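Local coordinates for protein putative methylthioribose-1-phosphate isomerase (Pyrococcus horikoshii OT3, PDB 6A34) that probably interconverts 5-methylthioribose 1-phosphate and its ribulose isomer, an aldose-ketose step of the methionine salvage pathway, at residues E46-I51 against Y93-N98; N111-L116 against R130-E135. All blocks are in the same frame, centred on the assembly; numbering follows the deposited sequence.

Interaction 1: E46-I51 against Y93-N98; sequences EVAEAI and YEILKN
Leu96 reaches across from helix 82-97 with one methyl, CD2, and that single atom accounts for three of the four side-chain contacts between 46-51 and 93-98. Its CG stands anti to the carbonyl carbon (chi1 -69°), and chi2 then carries CD2 over to the other helix. There CD2 lies 4.0 Å from Ala48 CB and 4.1 Å from Val47 CG1, the valine and leucine side chains crossing obliquely. Ile51 CD1, one turn further along from Val47, comes to a looser 4.5 Å from the same Leu96 CD2. Because Ala48 ends at CB, the backbones can approach closely: Ala48 CA and Leu96 CA are 5.4 Å apart. The segment axes, 9.4 Å apart at closest approach, run in nearly the same direction, at 18°. No hydrogen bond joins the two segments, so apolar contact alone links them directly here. Helix 44-52 follows the small N-terminal strands, and Val47 also rests on Val24, Met26 and Phe41 of that part; the contact thus lays this N-terminal element along helix 82-97 of the helical region, where Leu96 in turn touches Leu110 of helix 104-119. The other margin is thinner. Ile95 is exposed, and it touches 46-51 through CG2, which lies anti to its own backbone N and reaches Ala48 CB at 3.8 Å, the shortest approach of the contact. Ala48 CB therefore sits between the two regimes, meeting buried Leu96 on one flank and solvent-accessible Ile95 on another. Further along 46-51, the Ile51 side chain packs on Thr99 and Val56, while its carbonyl O receives a weak hydrogen bond from Arg100, a predicted substrate-binding residue.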
ATOM      1  N   GLU A  46      -6.529 -22.929  27.286  1.00 46.65           N
ATOM      2  CA  GLU A  46      -5.388 -22.686  26.385  1.00 48.20           C
ATOM      3  C   GLU A  46      -5.845 -22.490  24.922  1.00 48.34           C
ATOM      4  O   GLU A  46      -5.276 -21.668  24.222  1.00 45.99           O
ATOM      5  CB  GLU A  46      -4.368 -23.829  26.449  1.00 51.73           C
ATOM      6  CG  GLU A  46      -3.656 -23.975  27.787  1.00 52.24           C
ATOM      7  CD  GLU A  46      -2.690 -25.157  27.880  1.00 60.43           C
ATOM      8  OE1 GLU A  46      -2.739 -26.048  26.998  1.00 53.80           O
ATOM      9  OE2 GLU A  46      -1.883 -25.195  28.846  1.00 63.87           O
ATOM     10  N   VAL A  47      -6.819 -23.285  24.454  1.00 44.59           N
ATOM     11  CA  VAL A  47      -7.366 -23.201  23.085  1.00 45.40           C
ATOM     12  C   VAL A  47      -8.150 -21.886  22.946  1.00 49.23           C
ATOM     13  O   VAL A  47      -8.049 -21.186  21.946  1.00 46.71           O
ATOM     14  CB  VAL A  47      -8.274 -24.416  22.773  1.00 43.92           C
ATOM     15  CG1 VAL A  47      -9.083 -24.256  21.499  1.00 43.66           C
ATOM     16  CG2 VAL A  47      -7.497 -25.720  22.735  1.00 41.89           C
ATOM     17  N   ALA A  48      -8.962 -21.571  23.961  1.00 49.35           N
ATOM     18  CA  ALA A  48      -9.773 -20.357  23.949  1.00 50.81           C
ATOM     19  C   ALA A  48      -8.849 -19.134  23.847  1.00 47.35           C
ATOM     20  O   ALA A  48      -9.042 -18.269  23.007  1.00 43.10           O
ATOM     21  CB  ALA A  48     -10.669 -20.300  25.177  1.00 48.73           C
ATOM     22  N   GLU A  49      -7.827 -19.103  24.700  1.00 44.41           N
ATOM     23  CA  GLU A  49      -6.869 -18.014  24.734  1.00 49.92           C
ATOM     24  C   GLU A  49      -6.202 -17.866  23.347  1.00 48.60           C
ATOM     25  O   GLU A  49      -6.019 -16.752  22.865  1.00 48.01           O
ATOM     26  CB  GLU A  49      -5.880 -18.257  25.884  1.00 54.67           C
ATOM     27  CG  GLU A  49      -4.895 -17.124  26.136  1.00 64.92           C
ATOM     28  CD  GLU A  49      -5.501 -15.740  26.359  1.00 71.06           C
ATOM     29  OE1 GLU A  49      -6.638 -15.656  26.910  1.00 69.58           O
ATOM     30  OE2 GLU A  49      -4.833 -14.742  25.968  1.00 65.77           O
ATOM     31  N   ALA A  50      -5.880 -18.990  22.693  1.00 45.36           N
ATOM     32  CA  ALA A  50      -5.196 -19.021  21.381  1.00 42.28           C
ATOM     33  C   ALA A  50      -6.118 -18.496  20.274  1.00 40.13           C
ATOM     34  O   ALA A  50      -5.650 -17.940  19.294  1.00 38.38           O
ATOM     35  CB  ALA A  50      -4.699 -20.411  21.084  1.00 39.71           C
ATOM     36  N   ILE A  51      -7.437 -18.619  20.446  1.00 42.13           N
ATOM     37  CA  ILE A  51      -8.362 -17.967  19.528  1.00 43.69           C
ATOM     38  C   ILE A  51      -8.362 -16.445  19.778  1.00 44.40           C
ATOM     39  O   ILE A  51      -8.274 -15.685  18.829  1.00 39.82           O
ATOM     40  CB  ILE A  51      -9.770 -18.574  19.635  1.00 46.87           C
ATOM     41  CG1 ILE A  51      -9.822 -19.971  19.011  1.00 47.16           C
ATOM     42  CG2 ILE A  51     -10.810 -17.650  19.018  1.00 46.70           C
ATOM     43  CD1 ILE A  51     -10.838 -20.869  19.653  1.00 47.56           C
ATOM     44  N   TYR A  93     -18.442 -25.014  25.996  1.00 40.06           N
ATOM     45  CA  TYR A  93     -19.090 -24.375  24.860  1.00 46.60           C
ATOM     46  C   TYR A  93     -19.065 -22.850  25.011  1.00 49.26           C
ATOM     47  O   TYR A  93     -18.710 -22.152  24.070  1.00 45.75           O
ATOM     48  CB  TYR A  93     -20.521 -24.881  24.713  1.00 46.13           C
ATOM     49  CG  TYR A  93     -21.422 -24.043  23.844  1.00 48.82           C
ATOM     50  CD1 TYR A  93     -21.456 -24.219  22.471  1.00 48.68           C
ATOM     51  CD2 TYR A  93     -22.251 -23.073  24.398  1.00 54.81           C
ATOM     52  CE1 TYR A  93     -22.294 -23.462  21.663  1.00 54.33           C
ATOM     53  CE2 TYR A  93     -23.073 -22.288  23.601  1.00 57.05           C
ATOM     54  CZ  TYR A  93     -23.103 -22.487  22.229  1.00 56.44           C
ATOM     55  OH  TYR A  93     -23.935 -21.741  21.441  1.00 59.67           O
ATOM     56  N   GLU A  94     -19.431 -22.372  26.204  1.00 51.36           N
ATOM     57  CA  GLU A  94     -19.505 -20.952  26.536  1.00 54.64           C
ATOM     58  C   GLU A  94     -18.118 -20.303  26.534  1.00 51.92           C
ATOM     59  O   GLU A  94     -17.966 -19.201  26.028  1.00 52.24           O
ATOM     60  CB  GLU A  94     -20.160 -20.728  27.902  1.00 57.98           C
ATOM     61  CG  GLU A  94     -21.668 -20.867  27.871  1.00 61.66           C
ATOM     62  CD  GLU A  94     -22.373 -19.821  27.023  1.00 73.13           C
ATOM     63  OE1 GLU A  94     -23.218 -20.216  26.184  1.00 76.64           O
ATOM     64  OE2 GLU A  94     -22.073 -18.611  27.201  1.00 75.19           O
ATOM     65  N   ILE A  95     -17.128 -20.957  27.138  1.00 47.25           N
ATOM     66  CA  ILE A  95     -15.776 -20.427  27.151  1.00 44.58           C
ATOM     67  C   ILE A  95     -15.296 -20.188  25.707  1.00 49.56           C
ATOM     68  O   ILE A  95     -14.694 -19.163  25.387  1.00 51.79           O
ATOM     69  CB  ILE A  95     -14.851 -21.359  27.952  1.00 47.23           C
ATOM     70  CG1 ILE A  95     -15.150 -21.262  29.454  1.00 52.07           C
ATOM     71  CG2 ILE A  95     -13.389 -21.074  27.652  1.00 48.83           C
ATOM     72  CD1 ILE A  95     -14.307 -22.180  30.351  1.00 51.29           C
ATOM     73  N   LEU A  96     -15.602 -21.120  24.807  1.00 49.40           N
ATOM     74  CA  LEU A  96     -15.083 -21.068  23.463  1.00 47.05           C
ATOM     75  C   LEU A  96     -15.902 -20.085  22.606  1.00 55.85           C
ATOM     76  O   LEU A  96     -15.359 -19.444  21.665  1.00 50.95           O
ATOM     77  CB  LEU A  96     -15.089 -22.494  22.902  1.00 45.91           C
ATOM     78  CG  LEU A  96     -14.074 -23.432  23.554  1.00 44.10           C
ATOM     79  CD1 LEU A  96     -14.411 -24.890  23.309  1.00 39.98           C
ATOM     80  CD2 LEU A  96     -12.674 -23.107  23.063  1.00 44.10           C
ATOM     81  N   LYS A  97     -17.196 -19.967  22.924  1.00 56.09           N
ATOM     82  CA  LYS A  97     -18.106 -19.073  22.221  1.00 61.18           C
ATOM     83  C   LYS A  97     -17.624 -17.622  22.369  1.00 65.33           C
ATOM     84  O   LYS A  97     -17.617 -16.873  21.386  1.00 69.08           O
ATOM     85  CB  LYS A  97     -19.529 -19.246  22.762  1.00 63.72           C
ATOM     86  CG  LYS A  97     -20.629 -18.643  21.904  1.00 65.17           C
ATOM     87  CD  LYS A  97     -21.969 -18.637  22.591  1.00 69.50           C
ATOM     88  CE  LYS A  97     -23.106 -18.457  21.610  1.00 75.10           C
ATOM     89  NZ  LYS A  97     -24.382 -18.997  22.138  1.00 79.29           N
ATOM     90  N   ASN A  98     -17.177 -17.262  23.584  1.00 66.22           N
ATOM     91  CA  ASN A  98     -16.881 -15.878  24.002  1.00 64.33           C
ATOM     92  C   ASN A  98     -15.383 -15.570  23.838  1.00 61.42           C
ATOM     93  O   ASN A  98     -14.752 -15.005  24.720  1.00 57.44           O
ATOM     94  CB  ASN A  98     -17.361 -15.636  25.438  1.00 61.44           C
ATOM     95  CG  ASN A  98     -18.802 -16.061  25.652  1.00 73.02           C
ATOM     96  OD1 ASN A  98     -19.111 -16.771  26.609  1.00 83.20           O
ATOM     97  ND2 ASN A  98     -19.695 -15.656  24.762  1.00 68.76           N
TER

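Interaction 2: N111-L116 against R130-E135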
ATOM      1  N   ASN A 111     -22.081 -24.518  17.617  1.00 42.77           N
ATOM      2  CA  ASN A 111     -23.499 -24.802  17.583  1.00 43.42           C
ATOM      3  C   ASN A 111     -23.809 -26.145  16.910  1.00 36.29           C
ATOM      4  O   ASN A 111     -24.778 -26.800  17.257  1.00 41.34           O
ATOM      5  CB  ASN A 111     -24.278 -23.702  16.863  1.00 51.12           C
ATOM      6  CG  ASN A 111     -25.103 -22.920  17.851  1.00 61.56           C
ATOM      7  OD1 ASN A 111     -24.600 -21.997  18.495  1.00 70.76           O
ATOM      8  ND2 ASN A 111     -26.342 -23.352  18.028  1.00 65.76           N
ATOM      9  N   ARG A 112     -23.057 -26.489  15.873  1.00 36.26           N
ATOM     10  CA  ARG A 112     -23.191 -27.773  15.182  1.00 40.68           C
ATOM     11  C   ARG A 112     -22.956 -28.940  16.165  1.00 42.66           C
ATOM     12  O   ARG A 112     -23.640 -29.960  16.091  1.00 39.57           O
ATOM     13  CB  ARG A 112     -22.174 -27.831  14.044  1.00 41.46           C
ATOM     14  CG  ARG A 112     -22.184 -29.123  13.241  1.00 43.43           C
ATOM     15  CD  ARG A 112     -21.285 -29.031  12.017  1.00 42.38           C
ATOM     16  NE  ARG A 112     -21.055 -30.331  11.393  1.00 38.71           N
ATOM     17  CZ  ARG A 112     -20.448 -30.478  10.245  1.00 39.61           C
ATOM     18  NH1 ARG A 112     -19.923 -29.408   9.665  1.00 42.08           N
ATOM     19  NH2 ARG A 112     -20.369 -31.668   9.670  1.00 39.79           N
ATOM     20  N   ILE A 113     -21.979 -28.780  17.071  1.00 38.40           N
ATOM     21  CA  ILE A 113     -21.632 -29.835  18.026  1.00 39.45           C
ATOM     22  C   ILE A 113     -22.633 -29.850  19.194  1.00 42.26           C
ATOM     23  O   ILE A 113     -23.210 -30.886  19.492  1.00 40.68           O
ATOM     24  CB  ILE A 113     -20.183 -29.666  18.481  1.00 35.11           C
ATOM     25  CG1 ILE A 113     -19.254 -29.868  17.280  1.00 34.39           C
ATOM     26  CG2 ILE A 113     -19.886 -30.601  19.652  1.00 35.27           C
ATOM     27  CD1 ILE A 113     -17.794 -29.773  17.618  1.00 37.60           C
ATOM     28  N   LYS A 114     -22.794 -28.704  19.854  1.00 42.24           N
ATOM     29  CA  LYS A 114     -23.864 -28.425  20.813  1.00 53.30           C
ATOM     30  C   LYS A 114     -25.182 -29.106  20.382  1.00 53.33           C
ATOM     31  O   LYS A 114     -25.745 -29.889  21.147  1.00 47.22           O
ATOM     32  CB  LYS A 114     -23.988 -26.905  20.950  1.00 57.13           C
ATOM     33  CG  LYS A 114     -25.246 -26.371  21.614  1.00 69.22           C
ATOM     34  CD  LYS A 114     -25.273 -26.541  23.111  1.00 78.54           C
ATOM     35  CE  LYS A 114     -26.085 -25.460  23.800  1.00 83.09           C
ATOM     36  NZ  LYS A 114     -26.116 -25.684  25.265  1.00 87.75           N
ATOM     37  N   LYS A 115     -25.646 -28.834  19.154  1.00 50.07           N
ATOM     38  CA  LYS A 115     -26.937 -29.314  18.673  1.00 46.78           C
ATOM     39  C   LYS A 115     -26.907 -30.842  18.538  1.00 45.98           C
ATOM     40  O   LYS A 115     -27.876 -31.506  18.851  1.00 45.66           O
ATOM     41  CB  LYS A 115     -27.313 -28.697  17.316  1.00 58.47           C
ATOM     42  CG  LYS A 115     -28.805 -28.488  17.052  1.00 69.63           C
ATOM     43  CD  LYS A 115     -29.740 -29.276  17.979  1.00 86.99           C
ATOM     44  CE  LYS A 115     -31.186 -28.824  17.966  1.00 96.79           C
ATOM     45  NZ  LYS A 115     -32.029 -29.748  17.169  1.00104.59           N
ATOM     46  N   LEU A 116     -25.804 -31.400  18.036  1.00 43.18           N
ATOM     47  CA  LEU A 116     -25.644 -32.875  17.929  1.00 46.45           C
ATOM     48  C   LEU A 116     -25.733 -33.538  19.321  1.00 45.27           C
ATOM     49  O   LEU A 116     -26.346 -34.572  19.460  1.00 43.24           O
ATOM     50  CB  LEU A 116     -24.302 -33.176  17.260  1.00 46.40           C
ATOM     51  CG  LEU A 116     -23.997 -34.643  17.013  1.00 46.43           C
ATOM     52  CD1 LEU A 116     -24.811 -35.156  15.839  1.00 48.50           C
ATOM     53  CD2 LEU A 116     -22.510 -34.849  16.774  1.00 51.00           C
ATOM     54  N   ARG A 130     -17.881 -39.956  21.725  1.00 36.20           N
ATOM     55  CA  ARG A 130     -17.426 -40.408  20.414  1.00 37.97           C
ATOM     56  C   ARG A 130     -17.921 -39.436  19.334  1.00 34.72           C
ATOM     57  O   ARG A 130     -17.189 -39.119  18.405  1.00 37.14           O
ATOM     58  CB  ARG A 130     -17.938 -41.810  20.062  1.00 41.39           C
ATOM     59  CG  ARG A 130     -17.251 -42.446  18.856  1.00 43.87           C
ATOM     60  CD  ARG A 130     -17.880 -43.750  18.375  1.00 46.90           C
ATOM     61  NE  ARG A 130     -19.245 -43.552  17.922  1.00 49.03           N
ATOM     62  CZ  ARG A 130     -19.599 -42.963  16.778  1.00 52.72           C
ATOM     63  NH1 ARG A 130     -18.677 -42.629  15.886  1.00 49.77           N
ATOM     64  NH2 ARG A 130     -20.879 -42.717  16.538  1.00 51.10           N
ATOM     65  N   LEU A 131     -19.182 -39.025  19.465  1.00 35.54           N
ATOM     66  CA  LEU A 131     -19.873 -38.204  18.513  1.00 35.75           C
ATOM     67  C   LEU A 131     -19.234 -36.805  18.435  1.00 36.68           C
ATOM     68  O   LEU A 131     -19.042 -36.281  17.336  1.00 35.37           O
ATOM     69  CB  LEU A 131     -21.341 -38.106  18.918  1.00 35.76           C
ATOM     70  CG  LEU A 131     -22.210 -39.287  18.500  1.00 39.69           C
ATOM     71  CD1 LEU A 131     -23.549 -39.220  19.207  1.00 40.89           C
ATOM     72  CD2 LEU A 131     -22.388 -39.346  16.997  1.00 42.08           C
ATOM     73  N   ILE A 132     -18.926 -36.222  19.594  1.00 31.93           N
ATOM     74  CA  ILE A 132     -18.329 -34.909  19.663  1.00 33.90           C
ATOM     75  C   ILE A 132     -17.004 -34.912  18.908  1.00 34.64           C
ATOM     76  O   ILE A 132     -16.743 -34.006  18.146  1.00 31.93           O
ATOM     77  CB  ILE A 132     -18.086 -34.489  21.121  1.00 34.11           C
ATOM     78  CG1 ILE A 132     -19.394 -34.183  21.845  1.00 31.52           C
ATOM     79  CG2 ILE A 132     -17.106 -33.324  21.191  1.00 33.29           C
ATOM     80  CD1 ILE A 132     -19.229 -34.115  23.340  1.00 31.93           C
ATOM     81  N   VAL A 133     -16.158 -35.911  19.191  1.00 34.01           N
ATOM     82  CA  VAL A 133     -14.836 -35.956  18.625  1.00 35.67           C
ATOM     83  C   VAL A 133     -14.984 -36.116  17.104  1.00 42.30           C
ATOM     84  O   VAL A 133     -14.278 -35.436  16.309  1.00 40.58           O
ATOM     85  CB  VAL A 133     -13.970 -37.071  19.250  1.00 37.04           C
ATOM     86  CG1 VAL A 133     -12.672 -37.291  18.471  1.00 38.53           C
ATOM     87  CG2 VAL A 133     -13.686 -36.811  20.727  1.00 33.85           C
ATOM     88  N   GLN A 134     -15.903 -37.004  16.707  1.00 35.92           N
ATOM     89  CA  GLN A 134     -16.109 -37.313  15.325  1.00 39.65           C
ATOM     90  C   GLN A 134     -16.539 -36.037  14.573  1.00 39.29           C
ATOM     91  O   GLN A 134     -16.050 -35.779  13.485  1.00 38.55           O
ATOM     92  CB  GLN A 134     -17.140 -38.435  15.168  1.00 40.22           C
ATOM     93  CG  GLN A 134     -17.512 -38.719  13.718  1.00 42.87           C
ATOM     94  CD  GLN A 134     -18.449 -39.894  13.572  1.00 47.73           C
ATOM     95  OE1 GLN A 134     -18.031 -41.014  13.281  1.00 50.97           O
ATOM     96  NE2 GLN A 134     -19.728 -39.640  13.772  1.00 41.63           N
ATOM     97  N   GLU A 135     -17.495 -35.307  15.147  1.00 36.65           N
ATOM     98  CA  GLU A 135     -17.990 -34.077  14.621  1.00 40.27           C
ATOM     99  C   GLU A 135     -16.866 -33.043  14.425  1.00 40.63           C
ATOM    100  O   GLU A 135     -16.858 -32.383  13.397  1.00 35.20           O
ATOM    101  CB  GLU A 135     -19.077 -33.487  15.521  1.00 39.32           C
ATOM    102  CG  GLU A 135     -20.135 -32.719  14.745  1.00 42.13           C
ATOM    103  CD  GLU A 135     -20.817 -33.471  13.606  1.00 45.36           C
ATOM    104  OE1 GLU A 135     -20.653 -34.710  13.524  1.00 46.44           O
ATOM    105  OE2 GLU A 135     -21.537 -32.815  12.804  1.00 47.30           O
TER
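Glu135 loses more surface to the facing helix than any other residue of 130-135, and its contacts change character along its length. CB touches hydrocarbon on two sides, lying 3.9 Å from Leu116 CD2 and close to Ile113 CG1. CG stays between the same two side chains, 3.9 Å from Ile113 CG1, as the isoleucine and glutamate slide past each other in opposite directions. The bend at chi2 (54°) turns the carboxylate aside, its CD 3.8 Å from both Leu116 CD2 and Arg112 NE: OE1 packs against Leu116 CD2 at 3.7 Å, while OE2 accepts a hydrogen bond from Arg112 NE. This salt bridge is nearly straight, 2.9 Å from Arg112 NE to Glu135 OE2 with an N-H...O angle of 166°. The acceptor lies near the guanidinium plane, at its edge, whereas NE approaches from above the carboxylate plane. The extended arginine continues to Glu142, which takes NH1 in a second salt bridge. An alanine in place of Glu135 would remove the NE bond and the CG packing, and would probably leave Arg112 less firmly held. Beside this salt bridge, Ile113 CG2 meets Ile132 CG2 at 4.2 Å. Both also pack on Phe89 of helix 82-97. The axes of 111-116 and 130-135 approach to 9.9 Å and cross at 157°, so helices 104-119 and 125-157 run antiparallel here, in a helical bundle with helices 59-76 and 82-97.

In the fold
Interactions 1 and 2 have centres 16 Å apart and are bridged by the helices that carry them, 82-97 and 104-119, which follow each other in the chain. The coupling is direct: Tyr93 OH lies 3.0 Å from Asn111 OD1, a probable hydrogen bond, and Tyr93 CE1 packs at 3.9 Å against Lys114 CB, with a cation-pi contact to the same lysine. Tyr93 thus faces helix 104-119, while Leu96 reaches toward 46-51. Only interaction 1 approaches the predicted substrate site, the Ile51 side chain being about 4 Å from that of Arg100 and about 9 Å from that of Arg57; interaction 2 lies away from it.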